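Local coordinates for protein endoglucanase (Clostridium thermocellum, PDB 2E4T) that probably cleaves internal beta-1,4-glucosidic linkages in cellulose and xyloglucan, this chain being the family 44 glycoside hydrolase part of a larger enzyme, at residues Val10-Asp15 with Ser432-Ser437; Ser17-Pro22 with Lys423-Asp428; Ser444-Ile449 with Phe463-Ser468; Leu450-Tyr455 with Thr459-Ser464. All coordinates share one frame; numbering follows the deposited sequence.

Contact 1: Val10-Asp15 with Ser432-Ser437; sequences VDIRID and SSAYAS
Val10 opens the contact with its CG1 branch, which meets the hydroxyl oxygen of Ser432: CG1 and OG lie 3.8 Å apart, a van der Waals touch with no hydrogen bond. The branch points that way because CG1 is anti to the backbone N of Val10 (chi1 173°). The Ser432 hydroxyl is satisfied on its own side of the contact, where OG is hydrogen-bonded to Asp428 O, so a polar group can face a valine in this buried setting.

Two residues on, Ile12 sends its longer branch across, and CD1 reaches CB of Ala434 at 4.0 Å. The two strands run nearly parallel, with 19° between their directions and a closest axis approach of 8.7 Å. No hydrogen bond links them directly. In the sheet, strand 420-426 lies between strands 8-22 and 432-439, so they are second neighbours in the beta-sandwich domain that accompanies the TIM barrel. On its other flank strand 8-22 makes backbone hydrogen bonds to strand 459-466 through Val10 and Ile12.

Ile14, its longer branch extended (chi2 166°) where that of Ile12 is folded back, puts CD1 4.2 Å from CB of Ala436. In both pairs the isoleucine branch reaches about halfway between the backbones, and the alanine methyl meets it there. Ile14 also lies against Cys424 of the intervening strand and Ile448 of strand 442-452.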
loop_
_atom_site.group_PDB
_atom_site.type_symbol
_atom_site.label_atom_id
_atom_site.label_comp_id
_atom_site.label_asym_id
_atom_site.label_seq_id
_atom_site.Cartn_x
_atom_site.Cartn_y
_atom_site.Cartn_z
ATOM N N VAL A 10 10.043 -29.252 -9.578
ATOM C CA VAL A 10 10.699 -28.042 -9.112
ATOM C C VAL A 10 11.290 -28.309 -7.738
ATOM O O VAL A 10 10.613 -28.894 -6.902
ATOM C CB VAL A 10 9.669 -26.892 -9.049
ATOM C CG1 VAL A 10 10.266 -25.631 -8.401
ATOM C CG2 VAL A 10 9.120 -26.624 -10.447
ATOM N N ASP A 11 12.542 -27.872 -7.534
ATOM C CA ASP A 11 13.173 -28.018 -6.243
ATOM C C ASP A 11 13.004 -26.729 -5.422
ATOM O O ASP A 11 13.229 -25.627 -5.943
ATOM C CB ASP A 11 14.659 -28.260 -6.415
ATOM C CG ASP A 11 14.948 -29.576 -7.115
ATOM O OD1 ASP A 11 14.185 -30.536 -6.926
ATOM O OD2 ASP A 11 15.910 -29.671 -7.880
ATOM N N ILE A 12 12.630 -26.882 -4.153
ATOM C CA ILE A 12 12.513 -25.771 -3.216
ATOM C C ILE A 12 13.528 -26.054 -2.087
ATOM O O ILE A 12 13.477 -27.111 -1.458
ATOM C CB ILE A 12 11.112 -25.641 -2.628
ATOM C CG1 ILE A 12 9.959 -25.586 -3.655
ATOM C CG2 ILE A 12 11.067 -24.459 -1.644
ATOM C CD1 ILE A 12 9.952 -24.376 -4.513
ATOM N N ARG A 13 14.428 -25.088 -1.840
ATOM C CA ARG A 13 15.467 -25.265 -0.835
ATOM C C ARG A 13 15.316 -24.142 0.196
ATOM O O ARG A 13 15.387 -22.963 -0.162
ATOM C CB ARG A 13 16.846 -25.190 -1.471
ATOM C CG ARG A 13 17.000 -26.282 -2.544
ATOM C CD ARG A 13 18.391 -26.364 -3.134
ATOM N NE ARG A 13 19.471 -26.216 -2.153
ATOM C CZ ARG A 13 19.998 -27.199 -1.417
ATOM N NH1 ARG A 13 19.552 -28.456 -1.505
ATOM N NH2 ARG A 13 20.985 -26.917 -0.571
ATOM N N ILE A 14 15.115 -24.514 1.452
ATOM C CA ILE A 14 14.899 -23.546 2.542
ATOM C C ILE A 14 16.008 -23.719 3.570
ATOM O O ILE A 14 16.405 -24.861 3.880
ATOM C CB ILE A 14 13.531 -23.786 3.191
ATOM C CG1 ILE A 14 12.431 -23.446 2.193
ATOM C CG2 ILE A 14 13.362 -23.009 4.492
ATOM C CD1 ILE A 14 11.056 -23.928 2.560
ATOM N N ASP A 15 16.514 -22.600 4.104
ATOM C CA ASP A 15 17.474 -22.674 5.223
ATOM C C ASP A 15 16.964 -21.724 6.282
ATOM O O ASP A 15 16.990 -20.492 6.100
ATOM C CB ASP A 15 18.860 -22.312 4.754
ATOM C CG ASP A 15 19.909 -22.346 5.876
ATOM O OD1 ASP A 15 19.524 -22.423 7.054
ATOM O OD2 ASP A 15 21.111 -22.281 5.522
ATOM N N SER A 432 6.575 -21.075 -10.475
ATOM C CA SER A 432 6.287 -21.105 -9.054
ATOM C C SER A 432 6.824 -19.915 -8.347
ATOM O O SER A 432 7.709 -19.218 -8.846
ATOM C CB SER A 432 6.856 -22.392 -8.424
ATOM O OG SER A 432 8.287 -22.372 -8.364
ATOM N N SER A 433 6.290 -19.709 -7.138
ATOM C CA SER A 433 6.921 -18.848 -6.138
ATOM C C SER A 433 6.824 -19.567 -4.795
ATOM O O SER A 433 5.875 -20.332 -4.553
ATOM C CB SER A 433 6.237 -17.498 -6.003
ATOM O OG SER A 433 6.227 -16.836 -7.255
ATOM N N ALA A 434 7.776 -19.248 -3.903
ATOM C CA ALA A 434 7.727 -19.810 -2.577
ATOM C C ALA A 434 8.360 -18.818 -1.622
ATOM O O ALA A 434 9.424 -18.267 -1.899
ATOM C CB ALA A 434 8.444 -21.196 -2.510
ATOM N N TYR A 435 7.679 -18.629 -0.481
ATOM C CA TYR A 435 8.156 -17.749 0.576
ATOM C C TYR A 435 8.103 -18.493 1.885
ATOM O O TYR A 435 7.133 -19.204 2.154
ATOM C CB TYR A 435 7.244 -16.474 0.690
ATOM C CG TYR A 435 7.147 -15.773 -0.627
ATOM C CD1 TYR A 435 8.178 -14.925 -1.060
ATOM C CD2 TYR A 435 6.089 -16.008 -1.531
ATOM C CE1 TYR A 435 8.159 -14.339 -2.302
ATOM C CE2 TYR A 435 6.064 -15.447 -2.787
ATOM C CZ TYR A 435 7.114 -14.640 -3.186
ATOM O OH TYR A 435 7.182 -14.078 -4.456
ATOM N N ALA A 436 9.120 -18.312 2.743
ATOM C CA ALA A 436 9.159 -19.033 4.001
ATOM C C ALA A 436 9.399 -18.035 5.158
ATOM O O ALA A 436 10.048 -17.000 4.972
ATOM C CB ALA A 436 10.262 -20.096 4.012
ATOM N N SER A 437 8.847 -18.411 6.315
ATOM C CA SER A 437 9.024 -17.562 7.477
ATOM C C SER A 437 8.921 -18.413 8.745
ATOM O O SER A 437 8.391 -19.528 8.784
ATOM C CB SER A 437 7.939 -16.477 7.534
ATOM O OG SER A 437 6.645 -17.080 7.607
#

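Contact 2: Ser17-Pro22 with Lys423-Asp428; sequences SAERKP and KCETSD
The backbones of 17-22 and 423-428 meet at one point, where Lys423 N donates to Ala18 O over 3.0 Å. The bond is bent, with an N-H...O angle of 146°. Just beyond Ala18 the chain turns through Glu19, whose backbone takes the left-handed conformation, and this brings the Glu19 side chain onto the same side as Lys423.

Packing starts with the methyl of Ala18, whose CB lies 3.9 Å from CB of Lys423. The lysine, with CG anti to its backbone N (chi1 -177°), runs out straight as far as CE and then bends at its last torsion. Its ammonium is thereby placed between two carboxylates: NZ is 2.9 Å from Glu19 OE2 and also 2.9 Å from Glu425 OE2. Both oxygens are approached from above their carboxylate planes. A water donates to Glu19 OE1 and to Glu425 OE2, bridging the two acids. Glu19 OE1 and Glu425 OE2 stand 4.0 Å apart, and the shared lysine charge would further offset their repulsion.

This salt-bridge network lies at the surface, well away from the two metal sites. Strand 420-426 continues beside strand 8-22 through backbone bonds from Lys423 to Asp15 and from Glu425 to Arg13, while Cys424 packs inward on Ala434 and Ala436 of strand 432-439.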
loop_
_atom_site.group_PDB
_atom_site.type_symbol
_atom_site.label_atom_id
_atom_site.label_comp_id
_atom_site.label_asym_id
_atom_site.label_seq_id
_atom_site.Cartn_x
_atom_site.Cartn_y
_atom_site.Cartn_z
ATOM N N SER A 17 18.031 -20.856 9.027
ATOM C CA SER A 17 19.017 -20.046 9.727
ATOM C C SER A 17 19.540 -18.890 8.899
ATOM O O SER A 17 20.314 -18.076 9.420
ATOM C CB SER A 17 20.186 -20.903 10.205
ATOM O OG SER A 17 21.027 -21.236 9.087
ATOM N N ALA A 18 19.204 -18.841 7.589
ATOM C CA ALA A 18 19.861 -17.960 6.656
ATOM C C ALA A 18 18.925 -16.826 6.228
ATOM O O ALA A 18 17.702 -16.997 6.046
ATOM C CB ALA A 18 20.295 -18.708 5.419
ATOM N N GLU A 19 19.540 -15.658 6.020
ATOM C CA GLU A 19 18.844 -14.513 5.436
ATOM C C GLU A 19 17.650 -14.097 6.294
ATOM O O GLU A 19 16.687 -13.540 5.763
ATOM C CB GLU A 19 18.487 -14.692 3.982
ATOM C CG GLU A 19 19.763 -15.016 3.173
ATOM C CD GLU A 19 19.519 -15.341 1.715
ATOM O OE1 GLU A 19 18.390 -15.237 1.192
ATOM O OE2 GLU A 19 20.487 -15.741 1.036
ATOM N N ARG A 20 17.747 -14.252 7.603
ATOM C CA ARG A 20 16.618 -13.894 8.446
ATOM C C ARG A 20 16.419 -12.382 8.437
ATOM O O ARG A 20 17.375 -11.622 8.618
ATOM C CB ARG A 20 16.797 -14.353 9.891
ATOM C CG ARG A 20 16.785 -15.873 10.065
ATOM C CD ARG A 20 16.803 -16.249 11.556
ATOM N NE ARG A 20 16.666 -17.693 11.711
ATOM C CZ ARG A 20 16.415 -18.274 12.867
ATOM N NH1 ARG A 20 16.385 -17.605 13.990
ATOM N NH2 ARG A 20 16.192 -19.612 12.863
ATOM N N LYS A 21 15.161 -11.964 8.278
ATOM C CA LYS A 21 14.845 -10.536 8.258
ATOM C C LYS A 21 13.411 -10.362 8.664
ATOM O O LYS A 21 12.546 -11.141 8.259
ATOM C CB LYS A 21 15.208 -9.882 6.945
ATOM C CG LYS A 21 14.581 -10.568 5.842
ATOM C CD LYS A 21 14.781 -9.858 4.533
ATOM C CE LYS A 21 16.224 -9.870 4.061
ATOM N NZ LYS A 21 16.669 -11.274 3.720
ATOM N N PRO A 22 13.098 -9.316 9.437
ATOM C CA PRO A 22 11.708 -9.127 9.846
ATOM C C PRO A 22 10.829 -8.774 8.620
ATOM O O PRO A 22 11.237 -7.996 7.753
ATOM C CB PRO A 22 11.785 -7.966 10.823
ATOM C CG PRO A 22 13.004 -7.207 10.459
ATOM C CD PRO A 22 13.992 -8.266 9.977
ATOM N N LYS A 423 15.499 -17.796 4.221
ATOM C CA LYS A 423 15.892 -18.129 2.864
ATOM C C LYS A 423 15.045 -19.284 2.292
ATOM O O LYS A 423 14.930 -20.357 2.909
ATOM C CB LYS A 423 17.386 -18.550 2.867
ATOM C CG LYS A 423 17.928 -18.844 1.477
ATOM C CD LYS A 423 19.455 -19.108 1.560
ATOM C CE LYS A 423 20.067 -19.266 0.146
ATOM N NZ LYS A 423 19.882 -18.000 -0.673
ATOM N N CYS A 424 14.527 -19.067 1.067
ATOM C CA CYS A 424 13.641 -20.053 0.440
ATOM C C CYS A 424 13.771 -19.833 -1.071
ATOM O O CYS A 424 13.325 -18.798 -1.580
ATOM C CB CYS A 424 12.198 -19.838 0.892
ATOM S SG CYS A 424 11.001 -20.908 0.109
ATOM N N GLU A 425 14.414 -20.770 -1.758
ATOM C CA GLU A 425 14.735 -20.639 -3.172
ATOM C C GLU A 425 13.966 -21.671 -3.969
ATOM O O GLU A 425 13.884 -22.812 -3.542
ATOM C CB GLU A 425 16.244 -20.793 -3.388
ATOM C CG GLU A 425 17.136 -19.864 -2.535
ATOM C CD GLU A 425 16.914 -18.406 -2.752
ATOM O OE1 GLU A 425 16.401 -17.993 -3.815
ATOM O OE2 GLU A 425 17.271 -17.610 -1.839
ATOM N N THR A 426 13.445 -21.285 -5.124
ATOM C CA THR A 426 12.791 -22.195 -6.079
ATOM C C THR A 426 13.703 -22.336 -7.295
ATOM O O THR A 426 14.294 -21.318 -7.755
ATOM C CB THR A 426 11.402 -21.734 -6.510
ATOM O OG1 THR A 426 11.270 -20.386 -7.025
ATOM C CG2 THR A 426 10.917 -22.725 -7.421
ATOM N N SER A 427 13.749 -23.545 -7.903
ATOM C CA SER A 427 14.516 -23.767 -9.134
ATOM C C SER A 427 13.771 -23.254 -10.365
ATOM O O SER A 427 14.338 -23.292 -11.465
ATOM C CB SER A 427 14.843 -25.256 -9.305
ATOM O OG SER A 427 13.662 -26.005 -9.462
ATOM N N ASP A 428 12.535 -22.774 -10.234
ATOM C CA ASP A 428 11.796 -22.300 -11.425
ATOM C C ASP A 428 10.886 -21.151 -10.999
ATOM O O ASP A 428 9.761 -21.351 -10.520
ATOM C CB ASP A 428 11.011 -23.412 -12.089
ATOM C CG ASP A 428 10.361 -22.956 -13.401
ATOM O OD1 ASP A 428 10.115 -21.742 -13.574
ATOM O OD2 ASP A 428 10.083 -23.827 -14.266
HETATM O O HOH W 1 18.256 -15.168 -1.536
#

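Contact 3: Ser444-Ile449 with Phe463-Ser468; sequences SKLHII and FSIDSS
Leu446 and Ile465 meet tip to tip, and Ile448 and Phe463 pass alongside each other with their ends pointing opposite ways. These two pairs form part of the apolar core of the beta-sandwich domain. They join strand 442-452 to strand 459-466, which are well separated in the strand order of the sheet, and no hydrogen bond runs between the two segments, consistent with a contact across the interior between facing parts of the sheet. The backbones are accordingly far apart, with 10.8 Å between CA of Ile448 and CA of Phe463, the pair in register.

In the first pair the leucine offers a single methyl, CD2, and the isoleucine answers with both of its branches: CD2 is 3.8 Å from CG2 of Ile465 and 4.0 Å from its CD1. Leu446 reaches inward because CG stands anti to its backbone N (chi1 173°).

Further out, the neighbouring strands position these groups. Strand 8-22 contributes Thr16 against Leu446 and Ile12 against Phe463, while Leu514 of strand 508-514 touches both Ile448 and Ile465. Phe463 is also stacked on Phe500. Backbone hydrogen bonds tie Leu446 to Leu514 and Ile448 to Ile512, setting the strand that carries the two aliphatic residues. The ring carbon CE1 of Phe463 receives the Ile448 methyls, CD1 at 3.8 Å and CG2 at 4.0 Å, with CD1 approaching obliquely.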
loop_
_atom_site.group_PDB
_atom_site.type_symbol
_atom_site.label_atom_id
_atom_site.label_comp_id
_atom_site.label_asym_id
_atom_site.label_seq_id
_atom_site.Cartn_x
_atom_site.Cartn_y
_atom_site.Cartn_z
ATOM N N SER A 444 10.666 -23.305 15.359
ATOM C CA SER A 444 9.860 -24.488 15.704
ATOM C C SER A 444 8.697 -24.700 14.736
ATOM O O SER A 444 8.319 -25.847 14.476
ATOM C CB SER A 444 9.311 -24.320 17.121
ATOM O OG SER A 444 10.344 -24.318 18.061
ATOM N N LYS A 445 8.076 -23.615 14.268
ATOM C CA LYS A 445 7.038 -23.696 13.222
ATOM C C LYS A 445 7.557 -22.933 12.015
ATOM O O LYS A 445 7.930 -21.763 12.094
ATOM C CB LYS A 445 5.732 -23.109 13.707
ATOM C CG LYS A 445 5.166 -23.844 14.904
ATOM C CD LYS A 445 3.677 -23.559 15.107
ATOM C CE LYS A 445 3.078 -24.323 16.314
ATOM N NZ LYS A 445 1.718 -23.761 16.600
ATOM N N LEU A 446 7.595 -23.659 10.909
ATOM C CA LEU A 446 8.074 -23.089 9.639
ATOM C C LEU A 446 6.878 -22.942 8.708
ATOM O O LEU A 446 6.186 -23.925 8.406
ATOM C CB LEU A 446 9.131 -24.010 9.032
ATOM C CG LEU A 446 9.606 -23.661 7.631
ATOM C CD1 LEU A 446 10.253 -22.234 7.597
ATOM C CD2 LEU A 446 10.616 -24.693 7.153
ATOM N N HIS A 447 6.628 -21.706 8.291
ATOM C CA HIS A 447 5.543 -21.378 7.388
ATOM C C HIS A 447 6.038 -21.226 5.966
ATOM O O HIS A 447 7.065 -20.570 5.751
ATOM C CB HIS A 447 4.928 -20.028 7.828
ATOM C CG HIS A 447 4.215 -20.110 9.123
ATOM N ND1 HIS A 447 2.852 -20.203 9.189
ATOM C CD2 HIS A 447 4.678 -20.122 10.397
ATOM C CE1 HIS A 447 2.502 -20.274 10.475
ATOM N NE2 HIS A 447 3.593 -20.223 11.231
ATOM N N ILE A 448 5.308 -21.821 5.002
ATOM C CA ILE A 448 5.699 -21.735 3.622
ATOM C C ILE A 448 4.473 -21.371 2.788
ATOM O O ILE A 448 3.456 -22.084 2.831
ATOM C CB ILE A 448 6.282 -23.076 3.075
ATOM C CG1 ILE A 448 7.457 -23.540 3.943
ATOM C CG2 ILE A 448 6.676 -22.922 1.628
ATOM C CD1 ILE A 448 7.840 -25.001 3.684
ATOM N N ILE A 449 4.560 -20.288 2.016
ATOM C CA ILE A 449 3.548 -19.998 0.984
ATOM C C ILE A 449 4.106 -20.530 -0.313
ATOM O O ILE A 449 5.239 -20.214 -0.720
ATOM C CB ILE A 449 3.346 -18.435 0.823
ATOM C CG1 ILE A 449 2.802 -17.791 2.087
ATOM C CG2 ILE A 449 2.468 -18.170 -0.352
ATOM C CD1 ILE A 449 1.486 -18.291 2.452
ATOM N N PHE A 463 11.017 -30.589 -1.704
ATOM C CA PHE A 463 11.512 -29.707 -0.659
ATOM C C PHE A 463 12.705 -30.286 0.059
ATOM O O PHE A 463 12.703 -31.469 0.431
ATOM C CB PHE A 463 10.426 -29.471 0.393
ATOM C CG PHE A 463 9.373 -28.466 0.001
ATOM C CD1 PHE A 463 9.485 -27.159 0.463
ATOM C CD2 PHE A 463 8.326 -28.779 -0.854
ATOM C CE1 PHE A 463 8.531 -26.189 0.150
ATOM C CE2 PHE A 463 7.349 -27.793 -1.140
ATOM C CZ PHE A 463 7.484 -26.518 -0.619
ATOM N N SER A 464 13.705 -29.429 0.312
ATOM C CA SER A 464 14.846 -29.770 1.161
ATOM C C SER A 464 15.027 -28.601 2.122
ATOM O O SER A 464 15.170 -27.447 1.655
ATOM C CB SER A 464 16.103 -29.928 0.294
ATOM O OG SER A 464 15.983 -30.951 -0.649
ATOM N N ILE A 465 14.994 -28.876 3.415
ATOM C CA ILE A 465 15.000 -27.839 4.447
ATOM C C ILE A 465 16.180 -28.067 5.384
ATOM O O ILE A 465 16.366 -29.192 5.889
ATOM C CB ILE A 465 13.687 -27.862 5.212
ATOM C CG1 ILE A 465 12.526 -27.602 4.252
ATOM C CG2 ILE A 465 13.702 -26.831 6.341
ATOM C CD1 ILE A 465 11.160 -27.953 4.825
ATOM N N ASP A 466 16.948 -27.007 5.641
ATOM C CA ASP A 466 17.940 -26.988 6.694
ATOM C C ASP A 466 17.349 -26.235 7.883
ATOM O O ASP A 466 17.046 -25.043 7.740
ATOM C CB ASP A 466 19.199 -26.327 6.173
ATOM C CG ASP A 466 19.894 -27.105 5.067
ATOM O OD1 ASP A 466 19.732 -28.331 4.914
ATOM O OD2 ASP A 466 20.679 -26.463 4.346
ATOM N N SER A 467 17.182 -26.879 9.038
ATOM C CA SER A 467 16.580 -26.260 10.210
ATOM C C SER A 467 17.136 -26.797 11.462
ATOM O O SER A 467 17.673 -27.896 11.423
ATOM C CB SER A 467 15.095 -26.539 10.221
ATOM O OG SER A 467 14.540 -26.062 11.435
ATOM N N SER A 468 16.996 -26.096 12.591
ATOM C CA SER A 468 17.437 -26.690 13.871
ATOM C C SER A 468 16.444 -27.727 14.413
ATOM O O SER A 468 16.722 -28.397 15.409
ATOM C CB SER A 468 17.726 -25.629 14.928
ATOM O OG SER A 468 16.527 -25.186 15.525
#

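Contact 4: Leu450-Tyr455 with Thr459-Ser464; sequences LLNKNY and TTFNFS
The Phe461 ring lies between two methyls. CD1 of Leu450 sits over the centre of one face in a CH-pi contact, 3.7 Å from the centroid and 6° off the ring normal, and CG2 of Thr459 covers the opposite face toward the rim. Leu450 CG lies anti to the backbone N (chi1 176°), which carries both methyls to the rings: CD2 reaches the edge of Phe463 near the ring plane, 3.9 Å from CZ.

The contact turns polar where the chain crosses from strand 442-452 to strand 459-466 on the facing part of the sandwich. Asn452 OD1 accepts from Asn454 N over 3.2 Å, forming an Asx turn, and from Thr459 OG1 over 2.8 Å; the two donors come from opposite faces of the amide plane. Thr459 OG1 in turn accepts from Asn454 ND2 at 3.2 Å, a nearly straight bond (160°) close to that amide's plane. Asn452 ND2 is hydrogen-bonded to Pro505 O.

Since the threonine hydroxyl both gives and receives, it closes a ring of bonds through both asparagines, which ought to fix the rotation of the buried Asn452 amide and hold the start of the returning strand to the turn.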
loop_
_atom_site.group_PDB
_atom_site.type_symbol
_atom_site.label_atom_id
_atom_site.label_comp_id
_atom_site.label_asym_id
_atom_site.label_seq_id
_atom_site.Cartn_x
_atom_site.Cartn_y
_atom_site.Cartn_z
ATOM N N LEU A 450 3.331 -21.415 -0.956
ATOM C CA LEU A 450 3.761 -22.126 -2.149
ATOM C C LEU A 450 2.720 -21.875 -3.247
ATOM O O LEU A 450 1.542 -22.220 -3.058
ATOM C CB LEU A 450 3.859 -23.637 -1.846
ATOM C CG LEU A 450 4.221 -24.504 -3.042
ATOM C CD1 LEU A 450 5.614 -24.207 -3.589
ATOM C CD2 LEU A 450 4.128 -25.977 -2.585
ATOM N N LEU A 451 3.157 -21.227 -4.322
ATOM C CA LEU A 451 2.233 -20.815 -5.402
ATOM C C LEU A 451 2.603 -21.586 -6.657
ATOM O O LEU A 451 3.733 -21.500 -7.157
ATOM C CB LEU A 451 2.359 -19.296 -5.654
ATOM C CG LEU A 451 2.194 -18.443 -4.399
ATOM C CD1 LEU A 451 2.321 -16.945 -4.730
ATOM C CD2 LEU A 451 0.860 -18.687 -3.724
ATOM N N ASN A 452 1.605 -22.315 -7.191
ATOM C CA ASN A 452 1.784 -23.003 -8.471
ATOM C C ASN A 452 1.126 -22.181 -9.561
ATOM O O ASN A 452 -0.124 -22.111 -9.620
ATOM C CB ASN A 452 1.217 -24.401 -8.434
ATOM C CG ASN A 452 1.576 -25.163 -9.693
ATOM O OD1 ASN A 452 2.519 -24.786 -10.390
ATOM N ND2 ASN A 452 0.853 -26.259 -9.968
ATOM N N LYS A 453 1.958 -21.539 -10.391
ATOM C CA LYS A 453 1.507 -20.713 -11.502
ATOM C C LYS A 453 1.274 -21.530 -12.785
ATOM O O LYS A 453 0.860 -20.975 -13.792
ATOM C CB LYS A 453 2.487 -19.578 -11.760
ATOM C CG LYS A 453 2.620 -18.631 -10.597
ATOM C CD LYS A 453 3.596 -17.482 -10.899
ATOM C CE LYS A 453 5.045 -17.802 -10.681
ATOM N NZ LYS A 453 5.990 -16.795 -11.325
ATOM N N ASN A 454 1.555 -22.846 -12.745
ATOM C CA ASN A 454 1.320 -23.669 -13.913
ATOM C C ASN A 454 -0.176 -23.606 -14.248
ATOM O O ASN A 454 -1.017 -23.889 -13.378
ATOM C CB ASN A 454 1.769 -25.118 -13.560
ATOM C CG ASN A 454 2.060 -25.960 -14.722
ATOM O OD1 ASN A 454 1.453 -25.781 -15.791
ATOM N ND2 ASN A 454 2.919 -26.991 -14.485
ATOM N N TYR A 455 -0.494 -23.261 -15.497
ATOM C CA TYR A 455 -1.892 -22.988 -15.828
ATOM C C TYR A 455 -2.695 -24.228 -15.973
ATOM O O TYR A 455 -3.913 -24.240 -15.628
ATOM C CB TYR A 455 -1.997 -22.103 -17.095
ATOM C CG TYR A 455 -3.199 -21.165 -17.057
ATOM C CD1 TYR A 455 -3.036 -19.832 -16.576
ATOM C CD2 TYR A 455 -4.528 -21.594 -17.372
ATOM C CE1 TYR A 455 -4.097 -18.989 -16.478
ATOM C CE2 TYR A 455 -5.608 -20.691 -17.279
ATOM C CZ TYR A 455 -5.371 -19.404 -16.815
ATOM O OH TYR A 455 -6.435 -18.537 -16.636
ATOM N N THR A 459 2.229 -29.341 -10.525
ATOM C CA THR A 459 3.679 -29.228 -10.390
ATOM C C THR A 459 4.099 -30.015 -9.147
ATOM O O THR A 459 3.475 -29.895 -8.074
ATOM C CB THR A 459 4.113 -27.756 -10.250
ATOM O OG1 THR A 459 3.675 -27.070 -11.413
ATOM C CG2 THR A 459 5.628 -27.624 -10.101
ATOM N N THR A 460 5.161 -30.827 -9.301
ATOM C CA THR A 460 5.715 -31.580 -8.182
ATOM C C THR A 460 6.869 -30.785 -7.577
ATOM O O THR A 460 7.822 -30.473 -8.286
ATOM C CB THR A 460 6.196 -32.968 -8.685
ATOM O OG1 THR A 460 5.051 -33.684 -9.159
ATOM C CG2 THR A 460 6.913 -33.712 -7.565
ATOM N N PHE A 461 6.785 -30.535 -6.273
ATOM C CA PHE A 461 7.830 -29.804 -5.584
ATOM C C PHE A 461 8.585 -30.723 -4.645
ATOM O O PHE A 461 8.029 -31.387 -3.795
ATOM C CB PHE A 461 7.176 -28.655 -4.755
ATOM C CG PHE A 461 6.562 -27.603 -5.608
ATOM C CD1 PHE A 461 7.337 -26.610 -6.186
ATOM C CD2 PHE A 461 5.180 -27.614 -5.872
ATOM C CE1 PHE A 461 6.756 -25.620 -6.981
ATOM C CE2 PHE A 461 4.580 -26.631 -6.640
ATOM C CZ PHE A 461 5.365 -25.624 -7.201
ATOM N N ASN A 462 9.909 -30.764 -4.857
ATOM C CA ASN A 462 10.802 -31.500 -3.939
ATOM C C ASN A 462 11.419 -30.508 -2.964
ATOM O O ASN A 462 12.219 -29.656 -3.391
ATOM C CB ASN A 462 11.911 -32.195 -4.737
ATOM C CG ASN A 462 11.371 -33.311 -5.604
ATOM O OD1 ASN A 462 10.422 -33.999 -5.225
ATOM N ND2 ASN A 462 11.903 -33.432 -6.819
ATOM N N PHE A 463 11.017 -30.589 -1.704
ATOM C CA PHE A 463 11.512 -29.707 -0.659
ATOM C C PHE A 463 12.705 -30.286 0.059
ATOM O O PHE A 463 12.703 -31.469 0.431
ATOM C CB PHE A 463 10.426 -29.471 0.393
ATOM C CG PHE A 463 9.373 -28.466 0.001
ATOM C CD1 PHE A 463 9.485 -27.159 0.463
ATOM C CD2 PHE A 463 8.326 -28.779 -0.854
ATOM C CE1 PHE A 463 8.531 -26.189 0.150
ATOM C CE2 PHE A 463 7.349 -27.793 -1.140
ATOM C CZ PHE A 463 7.484 -26.518 -0.619
ATOM N N SER A 464 13.705 -29.429 0.312
ATOM C CA SER A 464 14.846 -29.770 1.161
ATOM C C SER A 464 15.027 -28.601 2.122
ATOM O O SER A 464 15.170 -27.447 1.655
ATOM C CB SER A 464 16.103 -29.928 0.294
ATOM O OG SER A 464 15.983 -30.951 -0.649
#

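In the fold
From the N terminus, strand 8-22 carries contact 1 and then contact 2. Both wait some 400 residues for their partners, while the chain builds the TIM barrel and returns to the beta-sandwich domain. Strand 420-426 closes contact 2 first; strand 432-439 then closes contact 1, so contact 2 is nested within the loop of contact 1. Contacts 3 and 4 come afterwards, in series with these. Both lie where strands 442-452 and 459-466 face each other across the sandwich interior, contact 4 beside the turn and contact 3 farther from it, sharing Phe463 and Ser464. Strand 459-466 also flanks strand 8-22, which sets contacts 3 and 4 against the strand that contacts 1 and 2 use.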